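Local atomic coordinates of Rio2 kinase (Chaetomium thermophilum, PDB entry 4GYI), a protein that is an atypical RIO-family kinase that binds ADP and magnesium, forms a phosphoaspartate, and acts in an ATPase-dependent way on the maturing pre-40S ribosomal subunit. Residues A[87-92]-A[183-188]; A[97-102]-A[112-117]; A[262-267]-A[312-317]. One frame throughout, in Å; residues are numbered along the deposited sequence.

Contact 1: residues A[87-92]-A[183-188]. With EDO (1,2-ethanediol), chain E.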
# COMPACT_ATOMS: atom_id res chain seq x y z
N LEU A 87 12.28 3.63 6.11
CA LEU A 87 12.11 4.31 7.39
C LEU A 87 13.10 5.46 7.56
O LEU A 87 12.74 6.53 8.05
CB LEU A 87 12.28 3.34 8.56
CG LEU A 87 11.05 2.54 8.98
CD1 LEU A 87 11.43 1.49 10.01
CD2 LEU A 87 9.99 3.49 9.54
N HIS A 88 14.34 5.22 7.15
CA HIS A 88 15.39 6.22 7.23
C HIS A 88 15.02 7.46 6.43
O HIS A 88 15.19 8.60 6.88
CB HIS A 88 16.69 5.62 6.69
CG HIS A 88 17.91 6.39 7.05
ND1 HIS A 88 18.36 6.50 8.35
CD2 HIS A 88 18.77 7.11 6.29
CE1 HIS A 88 19.44 7.24 8.38
NE2 HIS A 88 19.72 7.62 7.14
N THR A 89 14.48 7.24 5.24
CA THR A 89 14.04 8.32 4.39
C THR A 89 12.89 9.08 5.05
O THR A 89 12.89 10.31 5.06
CB THR A 89 13.62 7.80 3.00
OG1 THR A 89 14.77 7.26 2.35
CG2 THR A 89 13.04 8.90 2.13
N HIS A 90 11.93 8.36 5.62
CA HIS A 90 10.83 9.02 6.32
C HIS A 90 11.33 9.81 7.54
O HIS A 90 10.84 10.89 7.84
CB HIS A 90 9.76 8.03 6.77
CG HIS A 90 9.01 7.39 5.65
ND1 HIS A 90 8.37 8.12 4.66
CD2 HIS A 90 8.76 6.09 5.36
CE1 HIS A 90 7.78 7.30 3.82
NE2 HIS A 90 8.01 6.06 4.22
N ALA A 91 12.31 9.25 8.26
CA ALA A 91 12.90 9.92 9.40
C ALA A 91 13.61 11.19 8.96
O ALA A 91 13.44 12.25 9.57
CB ALA A 91 13.89 9.00 10.10
N ALA A 92 14.42 11.07 7.90
CA ALA A 92 15.29 12.17 7.46
C ALA A 92 14.48 13.34 6.95
O ALA A 92 14.86 14.49 7.15
CB ALA A 92 16.26 11.69 6.40
N GLN A 183 5.70 9.23 0.63
CA GLN A 183 5.83 7.91 0.03
C GLN A 183 7.30 7.62 -0.20
O GLN A 183 8.02 8.46 -0.74
CB GLN A 183 5.04 7.86 -1.30
CG GLN A 183 5.03 6.49 -1.97
CD GLN A 183 6.25 6.25 -2.85
OE1 GLN A 183 6.65 7.11 -3.62
NE2 GLN A 183 6.86 5.07 -2.72
N SER A 184 7.76 6.46 0.22
CA SER A 184 9.14 6.08 -0.10
C SER A 184 9.23 4.61 -0.43
O SER A 184 8.81 3.77 0.36
CB SER A 184 10.09 6.43 1.04
OG SER A 184 11.41 6.01 0.74
N ARG A 185 9.77 4.29 -1.60
CA ARG A 185 9.93 2.90 -2.01
C ARG A 185 8.58 2.14 -1.94
O ARG A 185 7.61 2.53 -2.60
CB ARG A 185 11.02 2.22 -1.17
CG ARG A 185 12.38 2.86 -1.37
CD ARG A 185 13.30 2.56 -0.20
NE ARG A 185 14.66 3.04 -0.40
CZ ARG A 185 15.13 4.20 0.05
NH1 ARG A 185 14.33 5.04 0.71
NH2 ARG A 185 16.38 4.53 -0.16
N HIS A 186 8.51 1.10 -1.12
CA HIS A 186 7.29 0.30 -0.98
C HIS A 186 6.36 0.78 0.15
O HIS A 186 5.48 0.03 0.60
CB HIS A 186 7.63 -1.18 -0.77
CG HIS A 186 8.49 -1.45 0.43
ND1 HIS A 186 9.53 -0.63 0.81
CD2 HIS A 186 8.48 -2.47 1.32
CE1 HIS A 186 10.12 -1.13 1.89
NE2 HIS A 186 9.50 -2.24 2.22
N THR A 187 6.54 2.01 0.61
CA THR A 187 5.83 2.42 1.82
C THR A 187 5.04 3.69 1.63
O THR A 187 5.37 4.52 0.79
CB THR A 187 6.80 2.60 3.02
OG1 THR A 187 7.59 3.78 2.85
CG2 THR A 187 7.71 1.41 3.14
N ILE A 188 3.98 3.85 2.42
CA ILE A 188 3.25 5.10 2.41
C ILE A 188 3.02 5.52 3.83
O ILE A 188 2.71 4.67 4.66
CB ILE A 188 1.88 4.96 1.74
CG1 ILE A 188 2.03 4.65 0.25
CG2 ILE A 188 1.05 6.26 1.92
CD1 ILE A 188 0.70 4.49 -0.47
C1 EDO E . 11.88 5.30 -4.06
O1 EDO E . 11.59 4.33 -5.09
C2 EDO E . 10.74 6.30 -3.94
O2 EDO E . 9.51 5.72 -4.38
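His90 and Thr187 join the helix to the hairpin through a short hydrogen bond from His90 NE2 to Thr187 OG1, 2.7 Å long and nearly straight at 163°. The hydroxyl oxygen lies at the edge of the imidazole, close to the ring plane. Chi1 of Thr187 (73°) places OG1 between the backbone N and the carbonyl carbon, and from there it donates in turn to Ser184 O, 2.8 Å from OG1, on a lone pair in the carbonyl plane. The hydroxyl therefore accepts from the helix and donates to the turn, which fixes its proton. Ser184 O also receives Thr187 N, the closing bond of a type II' turn with Arg185 and His186 at its corners. Ser184 CB packs 3.7 Å from His90 CE1, and Ser184 N lies oblique to the ring.

A second bond lies one helix residue back. Arg185 runs extended from CG to NE, and its NH1 reaches Thr89 OG1 at 2.8 Å with the hydroxyl close to the guanidinium plane. The same NH1 makes a weak bond to Ser184 OG, 3.1 Å away. Arg185 NE meets Glu24 in a salt bridge, so the guanidinium spans two helices, while Thr89 OG1 is also bonded to Leu85 O of its own helix. The methyl CG2 of Thr89 packs 3.6 Å from Ser184 OG. On Gln183, both amide atoms bond O2 of an ethanediol, probably from the crystallisation liquor.

Helix 79-92, the last of the N-terminal winged-helix-type region, thus packs against the tight turn between strands 180-184 and 187-191; Leu124 of strand 121-127 touches both His90 and Thr187, and helix 149-172 packs on Gln183 and His186.

Contact 2: residues A[97-102]-A[112-117]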
# COMPACT_ATOMS: atom_id res chain seq x y z
N TYR A 97 9.01 10.02 13.37
CA TYR A 97 9.95 10.19 14.47
C TYR A 97 10.11 8.90 15.27
O TYR A 97 11.22 8.54 15.68
CB TYR A 97 9.53 11.35 15.38
CG TYR A 97 10.48 11.62 16.51
CD1 TYR A 97 11.75 12.13 16.26
CD2 TYR A 97 10.13 11.36 17.83
CE1 TYR A 97 12.64 12.39 17.30
CE2 TYR A 97 11.00 11.61 18.87
CZ TYR A 97 12.26 12.12 18.60
OH TYR A 97 13.14 12.37 19.63
N SER A 98 8.99 8.21 15.50
CA SER A 98 8.97 6.96 16.23
C SER A 98 7.99 6.00 15.59
O SER A 98 7.07 6.40 14.87
CB SER A 98 8.55 7.19 17.67
OG SER A 98 7.29 7.82 17.70
N VAL A 99 8.20 4.71 15.87
CA VAL A 99 7.37 3.65 15.34
C VAL A 99 6.66 2.98 16.51
O VAL A 99 7.25 2.74 17.56
CB VAL A 99 8.23 2.63 14.59
CG1 VAL A 99 7.37 1.50 14.06
CG2 VAL A 99 8.96 3.32 13.47
N GLY A 100 5.38 2.70 16.31
CA GLY A 100 4.56 2.10 17.36
C GLY A 100 4.89 0.64 17.59
O GLY A 100 5.43 -0.02 16.71
N SER A 101 4.56 0.15 18.79
CA SER A 101 4.76 -1.24 19.18
C SER A 101 3.75 -2.18 18.49
O SER A 101 3.88 -3.40 18.54
CB SER A 101 4.62 -1.38 20.70
OG SER A 101 3.32 -0.96 21.13
N ARG A 102 2.74 -1.58 17.87
CA ARG A 102 1.62 -2.32 17.31
C ARG A 102 1.74 -2.40 15.80
O ARG A 102 1.59 -1.39 15.10
CB ARG A 102 0.32 -1.61 17.69
CG ARG A 102 -0.88 -2.52 17.85
CD ARG A 102 -0.98 -3.13 19.27
NE ARG A 102 -1.66 -2.25 20.23
CZ ARG A 102 -2.95 -1.93 20.18
NH1 ARG A 102 -3.73 -2.40 19.20
NH2 ARG A 102 -3.48 -1.14 21.10
N MET A 112 1.59 -0.20 10.22
CA MET A 112 2.26 0.21 11.44
C MET A 112 1.71 1.55 11.85
O MET A 112 1.29 2.33 11.02
CB MET A 112 3.77 0.36 11.20
CG MET A 112 4.50 -0.94 10.87
SD MET A 112 6.03 -1.10 11.79
CE MET A 112 7.14 -0.11 10.80
N ILE A 113 1.73 1.84 13.14
CA ILE A 113 1.40 3.18 13.57
C ILE A 113 2.70 3.86 13.82
O ILE A 113 3.59 3.28 14.43
CB ILE A 113 0.56 3.18 14.84
CG1 ILE A 113 -0.79 2.54 14.56
CG2 ILE A 113 0.32 4.60 15.32
CD1 ILE A 113 -0.82 1.04 14.74
N VAL A 114 2.85 5.07 13.29
CA VAL A 114 4.02 5.85 13.60
C VAL A 114 3.61 7.20 14.18
O VAL A 114 2.44 7.57 14.13
CB VAL A 114 4.87 6.08 12.36
CG1 VAL A 114 5.24 4.75 11.75
CG2 VAL A 114 4.11 6.92 11.38
N ALA A 115 4.58 7.91 14.76
CA ALA A 115 4.35 9.25 15.27
C ALA A 115 5.44 10.21 14.78
O ALA A 115 6.59 9.82 14.62
CB ALA A 115 4.32 9.23 16.76
N ASP A 116 5.08 11.46 14.54
CA ASP A 116 6.10 12.45 14.21
C ASP A 116 6.62 13.16 15.46
O ASP A 116 6.22 12.84 16.58
CB ASP A 116 5.63 13.45 13.13
CG ASP A 116 4.45 14.32 13.58
OD1 ASP A 116 4.20 14.45 14.81
OD2 ASP A 116 3.78 14.90 12.70
N GLU A 117 7.51 14.13 15.25
CA GLU A 117 8.18 14.85 16.33
C GLU A 117 7.20 15.59 17.24
O GLU A 117 7.42 15.72 18.44
CB GLU A 117 9.21 15.83 15.77
CG GLU A 117 9.95 16.60 16.85
CD GLU A 117 11.24 17.25 16.35
OE1 GLU A 117 12.18 17.35 17.16
OE2 GLU A 117 11.29 17.65 15.17
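Tyr97 and Ser98 both direct their backbone N-H groups at one acceptor, Ala115 O. The bond from Tyr97 N to Ala115 O is 2.7 Å long and that from Ser98 N to Ala115 O is 3.0 Å, so a single carbonyl is gripped by two consecutive amides: a classic beta bulge opening the first strand. Ala115 N returns a bond of 2.9 Å to Ser98 O, completing the hydrogen-bonded pair Ser98-Ala115. Further on, Gly100 N donates to Ile113 O at 2.7 Å. Between these bonds stands the non-hydrogen-bonded pair Val99-Val114. The short strand segments run antiparallel, their directions 147° apart.

Side chains pair on both faces. With Ser98 and Ala115 on one face, Ser98 OG lies 3.4 Å from Ala115 CB. Val99 and Val114 occupy the other face, where their methyls meet loosely. Val99 CG1, anti to the backbone N, instead finds the end of Met112: CE is 3.6 Å from CG1 and SD is close by, the thioether being folded there by bends at chi2 and chi3. At one end Ile113 CD1 touches Arg102 O and Arg102 CB. At the other, Tyr97 CB packs 3.4 Å from Asp116 C, and Tyr97 CG lies 4.0 Å from Glu117 CA.

Strands 98-105 and 109-115 form a beta hairpin, the first two strands of the five-stranded antiparallel sheet of the kinase N-terminal lobe. The second of them begins at Ser109, an ADP-binding residue, so the hairpin borders the nucleotide site. Strand 98-105 is outermost, while strand 109-115 pairs on its other side with strand 121-127, whose Leu124 and Ile126 cover Met112 and whose Lys122 and Leu124 meet Val114.

Contact 3: residues A[262-267]-A[312-317]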
# COMPACT_ATOMS: atom_id res chain seq x y z
N MET A 262 -6.84 -0.22 -7.89
CA MET A 262 -7.78 0.57 -8.67
C MET A 262 -7.58 0.49 -10.17
O MET A 262 -6.45 0.45 -10.65
CB MET A 262 -7.72 2.03 -8.28
CG MET A 262 -8.29 2.31 -6.96
SD MET A 262 -8.64 4.05 -6.91
CE MET A 262 -10.30 3.97 -6.26
N VAL A 263 -8.68 0.45 -10.90
CA VAL A 263 -8.59 0.40 -12.35
C VAL A 263 -9.48 1.46 -12.97
O VAL A 263 -10.46 1.92 -12.36
CB VAL A 263 -8.98 -0.98 -12.92
CG1 VAL A 263 -8.19 -2.07 -12.23
CG2 VAL A 263 -10.46 -1.24 -12.75
N SER A 264 -9.12 1.88 -14.18
CA SER A 264 -9.90 2.87 -14.90
C SER A 264 -11.21 2.29 -15.40
O SER A 264 -11.29 1.10 -15.70
CB SER A 264 -9.09 3.39 -16.08
OG SER A 264 -9.95 3.86 -17.08
N MET A 265 -12.23 3.13 -15.53
CA MET A 265 -13.49 2.67 -16.13
C MET A 265 -13.29 2.24 -17.58
O MET A 265 -14.18 1.63 -18.17
CB MET A 265 -14.57 3.76 -16.05
CG MET A 265 -15.17 3.95 -14.68
SD MET A 265 -16.42 2.72 -14.23
CE MET A 265 -17.66 3.08 -15.49
N ASP A 266 -12.13 2.56 -18.14
CA ASP A 266 -11.80 2.16 -19.51
C ASP A 266 -11.06 0.82 -19.58
O ASP A 266 -10.61 0.42 -20.65
CB ASP A 266 -10.92 3.23 -20.18
CG ASP A 266 -11.70 4.45 -20.59
OD1 ASP A 266 -12.87 4.31 -20.99
OD2 ASP A 266 -11.14 5.56 -20.51
N HIS A 267 -10.92 0.14 -18.44
CA HIS A 267 -10.19 -1.12 -18.41
C HIS A 267 -10.99 -2.15 -19.17
O HIS A 267 -12.21 -2.16 -19.08
CB HIS A 267 -10.00 -1.58 -16.97
CG HIS A 267 -9.10 -2.77 -16.83
ND1 HIS A 267 -9.47 -4.03 -17.23
CD2 HIS A 267 -7.86 -2.90 -16.29
CE1 HIS A 267 -8.49 -4.88 -16.98
NE2 HIS A 267 -7.51 -4.22 -16.40
N ALA A 312 -16.68 16.60 -13.87
CA ALA A 312 -15.90 15.42 -13.47
C ALA A 312 -14.49 15.28 -14.03
O ALA A 312 -14.30 14.92 -15.19
CB ALA A 312 -16.70 14.14 -13.73
N LYS A 313 -13.52 15.55 -13.18
CA LYS A 313 -12.13 15.36 -13.52
C LYS A 313 -11.81 13.87 -13.58
O LYS A 313 -12.21 13.11 -12.70
CB LYS A 313 -11.25 16.05 -12.48
CG LYS A 313 -9.80 16.17 -12.89
CD LYS A 313 -8.93 16.76 -11.80
CE LYS A 313 -7.51 17.03 -12.32
NZ LYS A 313 -7.00 15.92 -13.20
N ARG A 314 -11.11 13.44 -14.63
CA ARG A 314 -10.75 12.04 -14.79
C ARG A 314 -9.55 11.71 -13.92
O ARG A 314 -8.42 12.05 -14.26
CB ARG A 314 -10.40 11.74 -16.25
CG ARG A 314 -11.55 11.90 -17.23
CD ARG A 314 -12.49 10.71 -17.20
NE ARG A 314 -11.80 9.46 -17.53
CZ ARG A 314 -11.82 8.86 -18.72
NH1 ARG A 314 -12.51 9.39 -19.73
NH2 ARG A 314 -11.16 7.73 -18.90
N LEU A 315 -9.80 11.04 -12.79
CA LEU A 315 -8.73 10.75 -11.83
C LEU A 315 -7.85 9.60 -12.27
O LEU A 315 -6.76 9.40 -11.74
CB LEU A 315 -9.32 10.46 -10.45
CG LEU A 315 -10.15 11.63 -9.93
CD1 LEU A 315 -10.47 11.47 -8.45
CD2 LEU A 315 -9.38 12.90 -10.18
N ASP A 316 -8.33 8.85 -13.27
CA ASP A 316 -7.61 7.67 -13.74
C ASP A 316 -6.41 8.03 -14.61
O ASP A 316 -5.87 7.19 -15.34
CB ASP A 316 -8.56 6.74 -14.50
CG ASP A 316 -9.39 7.46 -15.54
OD1 ASP A 316 -9.58 8.69 -15.39
OD2 ASP A 316 -9.87 6.80 -16.49
N ALA A 317 -6.00 9.29 -14.54
CA ALA A 317 -4.84 9.77 -15.27
C ALA A 317 -3.75 10.23 -14.30
O ALA A 317 -2.72 10.75 -14.72
CB ALA A 317 -5.23 10.90 -16.20
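Asp316 meets Ser264 first through its CB, which rests 3.7 Å from Ser264 CB. Chi1 of 49° puts CG between the backbone N and the carbonyl carbon, with Ser264 OG 4.0 Å from it. At the tip, OD1 offers its syn lone pair to Arg314 NE, 3.2 Å away. OD2 carries more: its syn lone pair takes Arg314 NH2 at 2.9 Å, while its anti lone pair takes the hydroxyl of Ser264, whose OG is 3.0 Å from OD2. Arg314 thus grips the carboxylate side-on, one nitrogen to each oxygen, almost in the guanidinium plane.

The same NH2 also bridges to Asp266 OD2, 2.7 Å away, coming from above that carboxylate plane; the guanidinium and this carboxylate are turned 62° apart. Asp266 OD2 and Asp316 OD2 are close like charges, and the arginine held by both would be expected to offset their repulsion.

Ser264 OG accepts from Asp266 N at 2.8 Å, which makes an ST turn, overlapping a type I beta turn from Ser264 to His267. The contact lies at the surface of the kinase C-terminal lobe, where a salt-bridge network ties the turn that starts at the end of strand 263-264 to the loop between helices 300-304 and 326-341.

Contacts 1 and 2 belong together: their centres are 13 Å apart, both reach the five-stranded sheet, and they touch where Leu87 CD2 lies 4.1 Å from Val99 CG2. Along the chain, contact 2 is nested inside the loop that contact 1 closes. Both stand near the nucleotide: the side chain of Ile113 is about 8 Å from the bound ADP and that of Thr187 about 12 Å, and Met112 and Thr187 come within about 8 and 7 Å of the side chain of ADP-binding Lys125. Contact 3 is separate, its centre 27 Å from that of contact 1 and 34 Å from that of contact 2, and it lies away from the ADP and magnesium sites.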